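Side-chain contacts in DHC, diheme cytochrome c (Rhodobacter sphaeroides, PDB 2FWT), which probably carries electrons through its two covalently bound c-type hemes and passes them to the oxygen-binding sphaeroides heme protein SHP: residues A[24-27]-A[28-31]; A[93-96]-A[97-101]; A[110-113]-A[114-117]. All coordinates share one frame; numbering follows the deposited sequence.

Contact 1 (A[24-27]-A[28-31]); sequences LLPA and RSWT. With HEC (heme c), chain C.
The first turn of helix 27-34 is built here, with Leu25 and Pro26 of the incoming loop folded onto Arg28, Ser29 and Trp30. Pro26 is the N-cap residue. Its carbonyl oxygen Pro26 O accepts Trp30 N at 3.2 Å. Ser29 N adds a weak bond to the same oxygen. The next step is a regular helical bond, Thr31 N to Ala27 O at 2.9 Å. Asp65 OD1, from outside the turn, takes up Ala27 N.

The apolar part is Leu25 laid over Trp30, the two side chains crossing at about a right angle. Leu25 CD1 stands 3.8 Å from the centroid of the six-membered ring of Trp30, only 6° off the normal, which makes a CH-pi contact. Leu25 CB covers the same face nearer its rim, 3.6 Å from Trp30 NE1. Trp30 CG lies anti to its own carbonyl carbon (chi1 -68°), and this turns the indole back under the loop. A hydrogen bond from Trp30 NE1 to Ala22 O helps fix the ring's rotation.

On the outer side, Arg28 reaches back across the proline at a slant. Its guanidinium has Pro26 CG over one face, and Arg28 NH1 comes to 3.5 Å from Pro26 CB. Ser29 OG touches Pro26 CG at 3.4 Å, but its hydrogen bond goes to Pro82 O.

Both apolar side chains also meet a heme. Trp30 CZ3 is 3.8 Å from heme methyl CMB, and Leu25 CD1 is 4.0 Å from methyl CMA. The arrangement is a capped helix start that supplies an aromatic and an aliphatic wall to a c-type heme pocket.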
loop_
_atom_site.group_PDB
_atom_site.type_symbol
_atom_site.label_atom_id
_atom_site.label_comp_id
_atom_site.label_asym_id
_atom_site.label_seq_id
_atom_site.Cartn_x
_atom_site.Cartn_y
_atom_site.Cartn_z
ATOM N N LEU A 24 -4.842 4.853 2.376
ATOM C CA LEU A 24 -4.451 3.953 3.462
ATOM C C LEU A 24 -3.227 4.392 4.289
ATOM O O LEU A 24 -3.054 3.911 5.411
ATOM C CB LEU A 24 -4.241 2.554 2.914
ATOM C CG LEU A 24 -5.368 1.497 2.901
ATOM C CD1 LEU A 24 -6.773 1.934 3.206
ATOM C CD2 LEU A 24 -5.264 0.562 1.739
ATOM N N LEU A 25 -2.389 5.278 3.752
ATOM C CA LEU A 25 -1.219 5.767 4.470
ATOM C C LEU A 25 -1.194 7.287 4.493
ATOM O O LEU A 25 -1.711 7.950 3.581
ATOM C CB LEU A 25 0.088 5.262 3.821
ATOM C CG LEU A 25 0.395 3.759 3.987
ATOM C CD1 LEU A 25 1.609 3.403 3.174
ATOM C CD2 LEU A 25 0.645 3.437 5.449
ATOM N N PRO A 26 -0.576 7.850 5.528
ATOM C CA PRO A 26 -0.381 9.289 5.532
ATOM C C PRO A 26 0.689 9.754 4.543
ATOM O O PRO A 26 1.568 8.981 4.131
ATOM C CB PRO A 26 0.035 9.577 6.956
ATOM C CG PRO A 26 0.683 8.305 7.430
ATOM C CD PRO A 26 -0.067 7.202 6.761
ATOM N N ALA A 27 0.628 11.028 4.196
ATOM C CA ALA A 27 1.541 11.612 3.196
ATOM C C ALA A 27 3.001 11.339 3.502
ATOM O O ALA A 27 3.773 10.948 2.605
ATOM C CB ALA A 27 1.284 13.078 3.036
ATOM N N ARG A 28 3.402 11.503 4.750
ATOM C CA ARG A 28 4.818 11.314 5.089
ATOM C C ARG A 28 5.327 9.897 4.833
ATOM O O ARG A 28 6.494 9.708 4.522
ATOM C CB ARG A 28 5.073 11.692 6.529
ATOM C CG ARG A 28 4.457 10.773 7.557
ATOM C CD ARG A 28 4.495 11.482 8.919
ATOM N NE ARG A 28 3.910 10.645 9.948
ATOM C CZ ARG A 28 2.600 10.554 10.214
ATOM N NH1 ARG A 28 1.710 11.268 9.554
ATOM N NH2 ARG A 28 2.194 9.727 11.162
ATOM N N SER A 29 4.430 8.917 4.954
ATOM C CA SER A 29 4.722 7.511 4.695
ATOM C C SER A 29 4.890 7.255 3.194
ATOM O O SER A 29 5.839 6.605 2.773
ATOM C CB SER A 29 3.636 6.608 5.275
ATOM O OG SER A 29 3.608 6.663 6.711
ATOM N N TRP A 30 3.985 7.777 2.371
ATOM C CA TRP A 30 4.173 7.675 0.926
ATOM C C TRP A 30 5.472 8.337 0.475
ATOM O O TRP A 30 6.205 7.779 -0.344
ATOM C CB TRP A 30 2.995 8.256 0.187
ATOM C CG TRP A 30 1.700 7.486 0.314
ATOM C CD1 TRP A 30 0.521 7.971 0.750
ATOM C CD2 TRP A 30 1.466 6.120 -0.031
ATOM N NE1 TRP A 30 -0.411 7.021 0.717
ATOM C CE2 TRP A 30 0.123 5.867 0.221
ATOM C CE3 TRP A 30 2.277 5.080 -0.534
ATOM C CZ2 TRP A 30 -0.468 4.621 -0.010
ATOM C CZ3 TRP A 30 1.689 3.836 -0.786
ATOM C CH2 TRP A 30 0.336 3.619 -0.533
ATOM N N THR A 31 5.784 9.505 1.008
ATOM C CA THR A 31 7.030 10.194 0.631
ATOM C C THR A 31 8.252 9.340 1.024
ATOM O O THR A 31 9.223 9.202 0.264
ATOM C CB THR A 31 7.078 11.601 1.257
ATOM O OG1 THR A 31 6.104 12.421 0.612
ATOM C CG2 THR A 31 8.448 12.218 1.137
HETATM FE FE HEC C . 5.668 -2.471 -2.983
HETATM C CHA HEC C . 5.249 -3.836 0.082
HETATM C CHB HEC C . 3.848 0.277 -2.016
HETATM C CHC HEC C . 5.980 -1.150 -6.090
HETATM C CHD HEC C . 7.609 -5.109 -3.924
HETATM N NA HEC C . 4.704 -1.895 -1.314
HETATM C C1A HEC C . 4.660 -2.618 -0.134
HETATM C C2A HEC C . 3.908 -1.904 0.855
HETATM C C3A HEC C . 3.502 -0.757 0.269
HETATM C C4A HEC C . 3.993 -0.740 -1.099
HETATM C CMA HEC C . 2.662 0.342 0.892
HETATM C CAA HEC C . 3.632 -2.399 2.279
HETATM C CBA HEC C . 2.477 -3.396 2.344
HETATM C CGA HEC C . 2.091 -3.629 3.792
HETATM O O1A HEC C . 1.329 -2.805 4.337
HETATM O O2A HEC C . 2.535 -4.640 4.398
HETATM N NB HEC C . 5.032 -0.764 -3.885
HETATM C C1B HEC C . 4.361 0.280 -3.292
HETATM C C2B HEC C . 4.255 1.367 -4.239
HETATM C C3B HEC C . 4.869 0.964 -5.371
HETATM C C4B HEC C . 5.304 -0.405 -5.181
HETATM C CMB HEC C . 3.624 2.727 -3.869
HETATM C CAB HEC C . 5.093 1.741 -6.687
HETATM C CBB HEC C . 5.962 2.804 -6.577
HETATM N NC HEC C . 6.605 -3.044 -4.680
HETATM C C1C HEC C . 6.598 -2.350 -5.871
HETATM C C2C HEC C . 7.304 -3.115 -6.866
HETATM C C3C HEC C . 7.778 -4.213 -6.273
HETATM C C4C HEC C . 7.330 -4.184 -4.891
HETATM C CMC HEC C . 7.495 -2.672 -8.324
HETATM C CAC HEC C . 8.647 -5.331 -6.915
HETATM C CBC HEC C . 9.808 -4.991 -7.558
HETATM N ND HEC C . 6.315 -4.129 -2.084
HETATM C C1D HEC C . 7.154 -5.094 -2.646
HETATM C C2D HEC C . 7.455 -6.114 -1.666
HETATM C C3D HEC C . 6.730 -5.737 -0.413
HETATM C C4D HEC C . 6.046 -4.497 -0.764
HETATM C CMD HEC C . 8.357 -7.302 -1.827
HETATM C CAD HEC C . 6.754 -6.519 0.894
HETATM C CBD HEC C . 5.606 -7.538 0.876
HETATM C CGD HEC C . 5.611 -8.413 2.105
HETATM O O1D HEC C . 6.281 -8.033 3.097
HETATM O O2D HEC C . 4.924 -9.483 2.076
#

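Contact 2 (A[93-96]-A[97-101]); sequences RKHA and DEVSP. With HEC (heme c), chain B.
The end of helix 89-98 closes on His95 O, which accepts Glu98 N at 3.2 Å and Val99 N at 3.0 Å from the same face of its carbonyl plane. Glu98 N stands far above that plane (73° out of it), whereas Val99 N is tilted by only 21°. The chain then leaves the helix.

His95 points its ring at the heme, and His95 NE2 binds the iron at 2.0 Å. On the far side of the ring, His95 ND1 is hydrogen-bonded to Phe91 O, one turn back, and the Phe91 ring stacks on the imidazole. Val99 CG2 meets the imidazole at its edge, in plane, 3.8 Å from His95 CD2. The same methyl touches the porphyrin at CHD. Val99 CG1 lies anti to the backbone N (chi1 173°), which leaves CG2 as the branch directed at the ring.

Two longer side chains pack on the propionates. Glu98 bends at chi2 and sets its CG 3.5 Å from heme CAD. Lys94 runs its methylenes beside the other propionate, with Lys94 CE 3.7 Å from heme O1A. Replacing Lys94 by an alanine would probably strip that carboxylate of its methylene cover and of a nearby positive charge.

His95 is therefore held by the iron at NE2, by Phe91 O at ND1, by the Phe91 ring stacked on it and by Val99 CG2 at its edge. The bond from ND1 to Phe91 O helps to fix the ring's rotation and probably makes the imidazole a stronger donor to the iron.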
loop_
_atom_site.group_PDB
_atom_site.type_symbol
_atom_site.label_atom_id
_atom_site.label_comp_id
_atom_site.label_asym_id
_atom_site.label_seq_id
_atom_site.Cartn_x
_atom_site.Cartn_y
_atom_site.Cartn_z
ATOM N N ARG A 93 -4.872 -3.983 15.346
ATOM C CA ARG A 93 -5.955 -4.173 16.304
ATOM C C ARG A 93 -7.076 -5.015 15.688
ATOM O O ARG A 93 -7.549 -5.972 16.291
ATOM C CB ARG A 93 -6.453 -2.786 16.773
ATOM C CG ARG A 93 -7.660 -2.768 17.626
ATOM C CD ARG A 93 -7.896 -1.358 18.210
ATOM N NE ARG A 93 -8.509 -0.394 17.271
ATOM C CZ ARG A 93 -7.915 0.685 16.730
ATOM N NH1 ARG A 93 -6.641 0.989 16.964
ATOM N NH2 ARG A 93 -8.609 1.479 15.918
ATOM N N LYS A 94 -7.501 -4.663 14.484
ATOM C CA LYS A 94 -8.605 -5.362 13.832
ATOM C C LYS A 94 -8.243 -6.776 13.375
ATOM O O LYS A 94 -9.003 -7.727 13.565
ATOM C CB LYS A 94 -9.154 -4.508 12.679
ATOM C CG LYS A 94 -9.767 -3.190 13.125
ATOM C CD LYS A 94 -10.944 -3.315 14.055
ATOM C CE LYS A 94 -11.606 -1.955 14.298
ATOM N NZ LYS A 94 -12.870 -2.007 15.120
ATOM N N HIS A 95 -7.058 -6.964 12.826
ATOM C CA HIS A 95 -6.705 -8.263 12.320
ATOM C C HIS A 95 -6.326 -9.247 13.433
ATOM O O HIS A 95 -6.413 -10.456 13.242
ATOM C CB HIS A 95 -5.598 -8.135 11.252
ATOM C CG HIS A 95 -6.089 -7.554 9.944
ATOM N ND1 HIS A 95 -6.103 -6.195 9.685
ATOM C CD2 HIS A 95 -6.637 -8.145 8.849
ATOM C CE1 HIS A 95 -6.605 -5.989 8.471
ATOM N NE2 HIS A 95 -6.974 -7.152 7.949
ATOM N N ALA A 96 -5.930 -8.741 14.602
ATOM C CA ALA A 96 -5.553 -9.611 15.723
ATOM C C ALA A 96 -6.728 -10.501 16.140
ATOM O O ALA A 96 -6.545 -11.669 16.473
ATOM C CB ALA A 96 -5.106 -8.800 16.886
ATOM N N ASP A 97 -7.926 -9.939 16.059
ATOM C CA ASP A 97 -9.185 -10.647 16.386
ATOM C C ASP A 97 -9.667 -11.639 15.331
ATOM O O ASP A 97 -10.343 -12.647 15.640
ATOM C CB ASP A 97 -10.330 -9.611 16.536
ATOM C CG ASP A 97 -10.437 -9.058 17.900
ATOM O OD1 ASP A 97 -9.708 -9.529 18.775
ATOM O OD2 ASP A 97 -11.268 -8.131 18.104
ATOM N N GLU A 98 -9.343 -11.332 14.084
ATOM C CA GLU A 98 -10.026 -11.913 12.942
ATOM C C GLU A 98 -9.191 -12.892 12.139
ATOM O O GLU A 98 -9.732 -13.642 11.357
ATOM C CB GLU A 98 -10.510 -10.786 12.030
ATOM C CG GLU A 98 -11.589 -9.925 12.670
ATOM C CD GLU A 98 -12.916 -10.617 12.821
ATOM O OE1 GLU A 98 -13.157 -11.667 12.203
ATOM O OE2 GLU A 98 -13.752 -10.075 13.549
ATOM N N VAL A 99 -7.883 -12.879 12.333
ATOM C CA VAL A 99 -6.982 -13.684 11.512
ATOM C C VAL A 99 -6.344 -14.760 12.380
ATOM O O VAL A 99 -5.579 -14.447 13.296
ATOM C CB VAL A 99 -5.843 -12.829 10.888
ATOM C CG1 VAL A 99 -4.845 -13.682 10.187
ATOM C CG2 VAL A 99 -6.427 -11.781 9.941
ATOM N N SER A 100 -6.655 -16.016 12.078
ATOM C CA SER A 100 -6.013 -17.138 12.757
ATOM C C SER A 100 -4.575 -17.269 12.307
ATOM O O SER A 100 -4.215 -16.806 11.224
ATOM C CB SER A 100 -6.776 -18.440 12.462
ATOM O OG SER A 100 -6.304 -19.076 11.275
ATOM N N PRO A 101 -3.718 -17.898 13.130
ATOM C CA PRO A 101 -2.345 -18.165 12.686
ATOM C C PRO A 101 -2.280 -18.972 11.406
ATOM O O PRO A 101 -1.368 -18.772 10.605
ATOM C CB PRO A 101 -1.733 -18.959 13.847
ATOM C CG PRO A 101 -2.838 -19.287 14.747
ATOM C CD PRO A 101 -3.946 -18.349 14.509
HETATM FE FE HEC B . -7.966 -7.467 6.272
HETATM C CHA HEC B . -10.695 -6.834 8.185
HETATM C CHB HEC B . -7.943 -4.247 5.160
HETATM C CHC HEC B . -5.013 -8.028 4.660
HETATM C CHD HEC B . -8.275 -10.800 6.869
HETATM N NA HEC B . -9.100 -5.845 6.618
HETATM C C1A HEC B . -10.171 -5.773 7.479
HETATM C C2A HEC B . -10.680 -4.444 7.471
HETATM C C3A HEC B . -9.931 -3.723 6.617
HETATM C C4A HEC B . -8.919 -4.592 6.064
HETATM C CMA HEC B . -10.147 -2.239 6.278
HETATM C CAA HEC B . -11.878 -3.919 8.301
HETATM C CBA HEC B . -11.309 -3.259 9.546
HETATM C CGA HEC B . -12.402 -2.806 10.519
HETATM O O1A HEC B . -12.517 -1.590 10.744
HETATM O O2A HEC B . -13.172 -3.627 11.070
HETATM N NB HEC B . -6.712 -6.366 5.128
HETATM C C1B HEC B . -6.884 -5.031 4.784
HETATM C C2B HEC B . -5.775 -4.599 3.977
HETATM C C3B HEC B . -4.948 -5.644 3.835
HETATM C C4B HEC B . -5.538 -6.765 4.554
HETATM C CMB HEC B . -5.640 -3.166 3.444
HETATM C CAB HEC B . -3.578 -5.701 3.119
HETATM C CBB HEC B . -2.624 -4.729 3.392
HETATM N NC HEC B . -6.880 -9.116 5.848
HETATM C C1C HEC B . -5.657 -9.120 5.186
HETATM C C2C HEC B . -5.184 -10.490 5.136
HETATM C C3C HEC B . -6.073 -11.286 5.748
HETATM C C4C HEC B . -7.156 -10.421 6.188
HETATM C CMC HEC B . -3.872 -10.883 4.473
HETATM C CAC HEC B . -5.994 -12.816 5.966
HETATM C CBC HEC B . -4.818 -13.428 6.328
HETATM N ND HEC B . -9.227 -8.598 7.322
HETATM C C1D HEC B . -9.201 -9.981 7.397
HETATM C C2D HEC B . -10.374 -10.463 8.121
HETATM C C3D HEC B . -11.135 -9.255 8.534
HETATM C C4D HEC B . -10.351 -8.144 8.011
HETATM C CMD HEC B . -10.743 -11.914 8.416
HETATM C CAD HEC B . -12.461 -9.193 9.334
HETATM C CBD HEC B . -13.654 -9.096 8.375
HETATM C CGD HEC B . -14.880 -8.465 9.045
HETATM O O1D HEC B . -14.973 -8.275 10.299
HETATM O O2D HEC B . -15.821 -8.097 8.303
#

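Contact 3 (A[110-113]-A[114-117]); sequences MSNC and AACH. With HEC (heme c), chain B.
Cys113, Cys116 and His117 are directed at one heme from a single tight turn, the Cys-Ala-Ala-Cys-His form of the CXXCH heme-binding motif. Cys113 SG is bonded covalently to heme CAB at 2.0 Å, and Cys116 SG to heme CAC at 2.0 Å. These thioethers grip two adjacent pyrrole rings at the porphyrin rim. His117 reaches past the rim to the centre of the porphyrin, its ring standing on the iron, with His117 NE2 bound to the metal at 2.0 Å. The Phe125 ring meets that of His117 edge-to-face. All three side chains leave the backbone with the first branch anti to the carbonyl carbon, as in His117 (chi1 -66°).

The backbone holds this orientation through Cys113 O. This oxygen accepts His117 N at 2.8 Å, in the carbonyl plane, and Cys116 N at 3.2 Å, from above it. It also lies at the edge of the imidazole, near the ring plane. Asn112 O receives Ala115 N, which closes the start of the turn.

Asn112 folds its amide beside Ala115, so that Asn112 ND2 lies 3.2 Å from Ala115 CB. ND2 is hydrogen-bonded to Ala107 O. A water donates to Asn112 OD1 at 2.9 Å and accepts from Ala114 N at 3.0 Å, bridging side chain and turn.

Met110 lies on the other face of the porphyrin from His117. Bent at chi2 and chi3, it brings its methyl CE over pyrrole carbons C2C and C1C. Ser111 OG is hydrogen-bonded to a propionate oxygen of the other heme.

The motif follows helix 101-107. Ala107 of that helix packs on Ala115 and Cys116, while Leu104 meets Met110. Met110 also touches Phe91 and His95, and so ties the loop to helix 89-98.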
loop_
_atom_site.group_PDB
_atom_site.type_symbol
_atom_site.label_atom_id
_atom_site.label_comp_id
_atom_site.label_asym_id
_atom_site.label_seq_id
_atom_site.Cartn_x
_atom_site.Cartn_y
_atom_site.Cartn_z
ATOM N N MET A 110 0.608 -10.495 5.615
ATOM C CA MET A 110 -0.513 -9.564 5.765
ATOM C C MET A 110 -0.531 -8.500 4.664
ATOM O O MET A 110 -1.555 -7.826 4.478
ATOM C CB MET A 110 -0.496 -8.916 7.159
ATOM C CG MET A 110 -0.788 -9.905 8.250
ATOM S SD MET A 110 -2.314 -10.878 8.032
ATOM C CE MET A 110 -3.559 -9.592 8.032
ATOM N N SER A 111 0.574 -8.357 3.915
ATOM C CA SER A 111 0.606 -7.461 2.742
ATOM C C SER A 111 -0.311 -7.945 1.613
ATOM O O SER A 111 -0.716 -7.143 0.764
ATOM C CB SER A 111 2.024 -7.349 2.191
ATOM O OG SER A 111 2.934 -6.983 3.210
ATOM N N ASN A 112 -0.626 -9.241 1.592
ATOM C CA ASN A 112 -1.394 -9.858 0.500
ATOM C C ASN A 112 -2.889 -9.750 0.715
ATOM O O ASN A 112 -3.551 -10.749 1.014
ATOM C CB ASN A 112 -0.973 -11.316 0.388
ATOM C CG ASN A 112 -1.541 -12.040 -0.838
ATOM O OD1 ASN A 112 -2.176 -11.450 -1.781
ATOM N ND2 ASN A 112 -1.320 -13.367 -0.835
ATOM N N CYS A 113 -3.413 -8.517 0.627
ATOM C CA CYS A 113 -4.792 -8.271 0.989
ATOM C C CYS A 113 -5.760 -9.176 0.241
ATOM O O CYS A 113 -6.757 -9.640 0.814
ATOM C CB CYS A 113 -5.222 -6.822 0.802
ATOM S SG CYS A 113 -4.015 -5.576 1.166
ATOM N N ALA A 114 -5.460 -9.433 -1.035
ATOM C CA ALA A 114 -6.385 -10.176 -1.892
ATOM C C ALA A 114 -6.483 -11.652 -1.576
ATOM O O ALA A 114 -7.424 -12.309 -2.035
ATOM C CB ALA A 114 -6.019 -9.977 -3.346
ATOM N N ALA A 115 -5.536 -12.183 -0.811
ATOM C CA ALA A 115 -5.574 -13.588 -0.371
ATOM C C ALA A 115 -6.732 -13.848 0.593
ATOM O O ALA A 115 -7.215 -14.991 0.744
ATOM C CB ALA A 115 -4.298 -13.945 0.275
ATOM N N CYS A 116 -7.191 -12.773 1.227
ATOM C CA CYS A 116 -8.283 -12.850 2.178
ATOM C C CYS A 116 -9.480 -12.019 1.824
ATOM O O CYS A 116 -10.594 -12.369 2.222
ATOM C CB CYS A 116 -7.787 -12.435 3.541
ATOM S SG CYS A 116 -6.495 -13.530 4.118
ATOM N N HIS A 117 -9.269 -10.902 1.140
ATOM C CA HIS A 117 -10.337 -9.970 0.805
ATOM C C HIS A 117 -10.659 -10.079 -0.684
ATOM O O HIS A 117 -9.936 -9.563 -1.533
ATOM C CB HIS A 117 -9.937 -8.527 1.159
ATOM C CG HIS A 117 -9.770 -8.274 2.628
ATOM N ND1 HIS A 117 -10.847 -8.125 3.469
ATOM C CD2 HIS A 117 -8.661 -8.083 3.398
ATOM C CE1 HIS A 117 -10.406 -7.900 4.706
ATOM N NE2 HIS A 117 -9.084 -7.843 4.691
HETATM FE FE HEC B . -7.966 -7.467 6.272
HETATM C CHA HEC B . -10.695 -6.834 8.185
HETATM C CHB HEC B . -7.943 -4.247 5.160
HETATM C CHC HEC B . -5.013 -8.028 4.660
HETATM C CHD HEC B . -8.275 -10.800 6.869
HETATM N NA HEC B . -9.100 -5.845 6.618
HETATM C C1A HEC B . -10.171 -5.773 7.479
HETATM C C2A HEC B . -10.680 -4.444 7.471
HETATM C C3A HEC B . -9.931 -3.723 6.617
HETATM C C4A HEC B . -8.919 -4.592 6.064
HETATM C CMA HEC B . -10.147 -2.239 6.278
HETATM C CAA HEC B . -11.878 -3.919 8.301
HETATM C CBA HEC B . -11.309 -3.259 9.546
HETATM C CGA HEC B . -12.402 -2.806 10.519
HETATM O O1A HEC B . -12.517 -1.590 10.744
HETATM O O2A HEC B . -13.172 -3.627 11.070
HETATM N NB HEC B . -6.712 -6.366 5.128
HETATM C C1B HEC B . -6.884 -5.031 4.784
HETATM C C2B HEC B . -5.775 -4.599 3.977
HETATM C C3B HEC B . -4.948 -5.644 3.835
HETATM C C4B HEC B . -5.538 -6.765 4.554
HETATM C CMB HEC B . -5.640 -3.166 3.444
HETATM C CAB HEC B . -3.578 -5.701 3.119
HETATM C CBB HEC B . -2.624 -4.729 3.392
HETATM N NC HEC B . -6.880 -9.116 5.848
HETATM C C1C HEC B . -5.657 -9.120 5.186
HETATM C C2C HEC B . -5.184 -10.490 5.136
HETATM C C3C HEC B . -6.073 -11.286 5.748
HETATM C C4C HEC B . -7.156 -10.421 6.188
HETATM C CMC HEC B . -3.872 -10.883 4.473
HETATM C CAC HEC B . -5.994 -12.816 5.966
HETATM C CBC HEC B . -4.818 -13.428 6.328
HETATM N ND HEC B . -9.227 -8.598 7.322
HETATM C C1D HEC B . -9.201 -9.981 7.397
HETATM C C2D HEC B . -10.374 -10.463 8.121
HETATM C C3D HEC B . -11.135 -9.255 8.534
HETATM C C4D HEC B . -10.351 -8.144 8.011
HETATM C CMD HEC B . -10.743 -11.914 8.416
HETATM C CAD HEC B . -12.461 -9.193 9.334
HETATM C CBD HEC B . -13.654 -9.096 8.375
HETATM C CGD HEC B . -14.880 -8.465 9.045
HETATM O O1D HEC B . -14.973 -8.275 10.299
HETATM O O2D HEC B . -15.821 -8.097 8.303
HETATM O O HOH W 1 -3.064 -8.879 -2.670
#

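How the contacts relate
The contacts come in series along the chain and serve two hemes. Contact 1, at the start of helix 27-34, lines the pocket of the first heme. Contacts 2 and 3 share the second, and contact 3 also reaches the first heme through Ser111. Contact 2 ends helix 89-98, helix 101-107 follows, and contact 3 is the loop after it. Their centres are 13 Å apart, and they join through the iron, ligated by His95 and His117, and through Met110 CE, 3.5 Å from His95 CD2. Contact 1 lies 24 Å from contact 2 and 20 Å from contact 3, centre to centre. Bis-histidine ligation of both hemes within one small helical chain is consistent with electron transfer.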